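Local coordinates for protein leucine aminopeptidase 2, chloroplastic (Streptomyces sp. BC16019, PDB 5LHJ) that is a metalloaminopeptidase of the M17 family that acts in bottromycin maturation and presumably removes unsubstituted N-terminal amino acids from peptides, at residues V131-V136 against A172-T177. Residues are numbered along the deposited sequence; the frame is centred on the assembly and turned at random.
Sequences VAEGAV and AAAEAT
Ala173 O is gripped twice by Thr177, while Ala173 CB meets Glu133 OE2 of the facing helix at 3.9 Å. Thr177 OG1 and Thr177 N each lie 3.0 Å from Ala173 O and reach it from opposite faces of the carbonyl plane. The hydroxyl donates from 33° out of that plane. Thr177 OG1 is also hydrogen-bonded to Arg487 NE of helix 486-498.

The segments 131-136 and 172-177, of helices 124-139 and 164-185, run roughly parallel, with their axes 8.3 Å apart at a crossing angle of -28°. Glu133 and Ala174 are level with each other, and their CA atoms are 5.1 Å apart. Ala174 CB points into the interface. It lies 3.7 Å from Glu133 O and 3.6 Å from Val136 CB. Val136 CG1 is anti to the backbone N (chi1 174°), which puts it against the same methyl.

The Glu133 chain is extended beyond CG. OE1 of the buried Glu133 forms a salt bridge with Arg94 NE, and Arg487 adds a weak, long ion pair.

The contact joins a helix of the N-terminal domain to the long helix 164-185, away from the manganese site. Between these segments the contact is van der Waals packing. The small side chain of Ala174 is consistent with the close approach, and the Glu133 carboxylate is probably stabilised as an anion, mainly by Arg94.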
ATOM      1  N   VAL A 131      16.967 -37.665  23.919  1.00 18.91           N
ATOM      2  CA  VAL A 131      17.966 -36.904  24.668  1.00 18.74           C
ATOM      3  C   VAL A 131      19.207 -36.650  23.808  1.00 18.96           C
ATOM      4  O   VAL A 131      19.728 -35.534  23.785  1.00 18.63           O
ATOM      5  CB  VAL A 131      18.327 -37.596  25.997  1.00 18.76           C
ATOM      6  CG1 VAL A 131      19.519 -36.933  26.676  1.00 19.26           C
ATOM      7  CG2 VAL A 131      17.121 -37.573  26.942  1.00 19.03           C
ATOM      8  N   ALA A 132      19.677 -37.675  23.099  1.00 19.26           N
ATOM      9  CA  ALA A 132      20.831 -37.509  22.207  1.00 19.83           C
ATOM     10  C   ALA A 132      20.546 -36.464  21.124  1.00 19.88           C
ATOM     11  O   ALA A 132      21.392 -35.597  20.849  1.00 19.59           O
ATOM     12  CB  ALA A 132      21.215 -38.839  21.569  1.00 20.20           C
ATOM     13  N   GLU A 133      19.356 -36.542  20.529  1.00 19.95           N
ATOM     14  CA  GLU A 133      18.951 -35.565  19.509  1.00 20.63           C
ATOM     15  C   GLU A 133      18.909 -34.156  20.063  1.00 19.69           C
ATOM     16  O   GLU A 133      19.449 -33.222  19.460  1.00 18.69           O
ATOM     17  CB  GLU A 133      17.571 -35.890  18.929  1.00 22.06           C
ATOM     18  CG  GLU A 133      17.568 -37.042  17.958  1.00 24.15           C
ATOM     19  CD  GLU A 133      16.203 -37.310  17.332  1.00 26.55           C
ATOM     20  OE1 GLU A 133      15.298 -36.429  17.408  1.00 28.44           O
ATOM     21  OE2 GLU A 133      16.058 -38.401  16.727  1.00 28.28           O
ATOM     22  N   GLY A 134      18.251 -33.997  21.208  1.00 19.19           N
ATOM     23  CA  GLY A 134      18.056 -32.662  21.800  1.00 19.27           C
ATOM     24  C   GLY A 134      19.369 -32.004  22.184  1.00 19.40           C
ATOM     25  O   GLY A 134      19.509 -30.780  22.077  1.00 19.57           O
ATOM     26  N   ALA A 135      20.330 -32.818  22.630  1.00 19.26           N
ATOM     27  CA  ALA A 135      21.654 -32.326  23.006  1.00 19.73           C
ATOM     28  C   ALA A 135      22.388 -31.724  21.812  1.00 19.46           C
ATOM     29  O   ALA A 135      22.895 -30.606  21.896  1.00 19.87           O
ATOM     30  CB  ALA A 135      22.481 -33.437  23.617  1.00 20.16           C
ATOM     31  N   VAL A 136      22.428 -32.461  20.701  1.00 18.85           N
ATOM     32  CA  VAL A 136      23.084 -31.978  19.488  1.00 18.77           C
ATOM     33  C   VAL A 136      22.341 -30.775  18.910  1.00 18.54           C
ATOM     34  O   VAL A 136      22.952 -29.755  18.568  1.00 18.27           O
ATOM     35  CB  VAL A 136      23.205 -33.091  18.424  1.00 19.15           C
ATOM     36  CG1 VAL A 136      23.760 -32.550  17.106  1.00 19.41           C
ATOM     37  CG2 VAL A 136      24.072 -34.219  18.949  1.00 19.71           C
ATOM     38  N   ALA A 172      23.015 -39.335  15.023  1.00 22.26           N
ATOM     39  CA  ALA A 172      23.100 -39.305  13.569  1.00 22.57           C
ATOM     40  C   ALA A 172      21.963 -38.497  12.930  1.00 21.68           C
ATOM     41  O   ALA A 172      22.197 -37.730  11.991  1.00 21.63           O
ATOM     42  CB  ALA A 172      23.141 -40.714  13.014  1.00 23.67           C
ATOM     43  N   ALA A 173      20.745 -38.660  13.437  1.00 20.88           N
ATOM     44  CA  ALA A 173      19.606 -37.891  12.945  1.00 20.52           C
ATOM     45  C   ALA A 173      19.797 -36.393  13.197  1.00 19.82           C
ATOM     46  O   ALA A 173      19.509 -35.563  12.328  1.00 19.09           O
ATOM     47  CB  ALA A 173      18.298 -38.380  13.577  1.00 20.85           C
ATOM     48  N   ALA A 174      20.304 -36.058  14.381  1.00 19.31           N
ATOM     49  CA  ALA A 174      20.545 -34.661  14.744  1.00 19.18           C
ATOM     50  C   ALA A 174      21.701 -34.045  13.970  1.00 19.47           C
ATOM     51  O   ALA A 174      21.618 -32.882  13.563  1.00 18.87           O
ATOM     52  CB  ALA A 174      20.781 -34.523  16.228  1.00 19.14           C
ATOM     53  N   GLU A 175      22.758 -34.816  13.752  1.00 19.96           N
ATOM     54  CA  GLU A 175      23.871 -34.338  12.924  1.00 21.21           C
ATOM     55  C   GLU A 175      23.425 -34.056  11.482  1.00 19.89           C
ATOM     56  O   GLU A 175      23.821 -33.057  10.903  1.00 19.11           O
ATOM     57  CB  GLU A 175      25.048 -35.306  12.982  1.00 24.00           C
ATOM     58  CG  GLU A 175      25.784 -35.221  14.319  1.00 26.82           C
ATOM     59  CD  GLU A 175      26.786 -36.336  14.542  1.00 30.79           C
ATOM     60  OE1 GLU A 175      27.217 -36.962  13.548  1.00 34.65           O
ATOM     61  OE2 GLU A 175      27.160 -36.587  15.724  1.00 35.11           O
ATOM     62  N   ALA A 176      22.553 -34.903  10.940  1.00 18.02           N
ATOM     63  CA  ALA A 176      21.977 -34.668   9.597  1.00 17.20           C
ATOM     64  C   ALA A 176      21.123 -33.387   9.607  1.00 16.63           C
ATOM     65  O   ALA A 176      21.200 -32.571   8.695  1.00 16.29           O
ATOM     66  CB  ALA A 176      21.145 -35.859   9.161  1.00 17.19           C
ATOM     67  N   THR A 177      20.323 -33.212  10.651  1.00 16.44           N
ATOM     68  CA  THR A 177      19.520 -31.991  10.785  1.00 16.27           C
ATOM     69  C   THR A 177      20.422 -30.749  10.787  1.00 16.43           C
ATOM     70  O   THR A 177      20.136 -29.760  10.113  1.00 15.87           O
ATOM     71  CB  THR A 177      18.647 -32.031  12.056  1.00 16.34           C
ATOM     72  OG1 THR A 177      17.792 -33.178  12.017  1.00 16.55           O
ATOM     73  CG2 THR A 177      17.771 -30.793  12.184  1.00 16.31           C
TER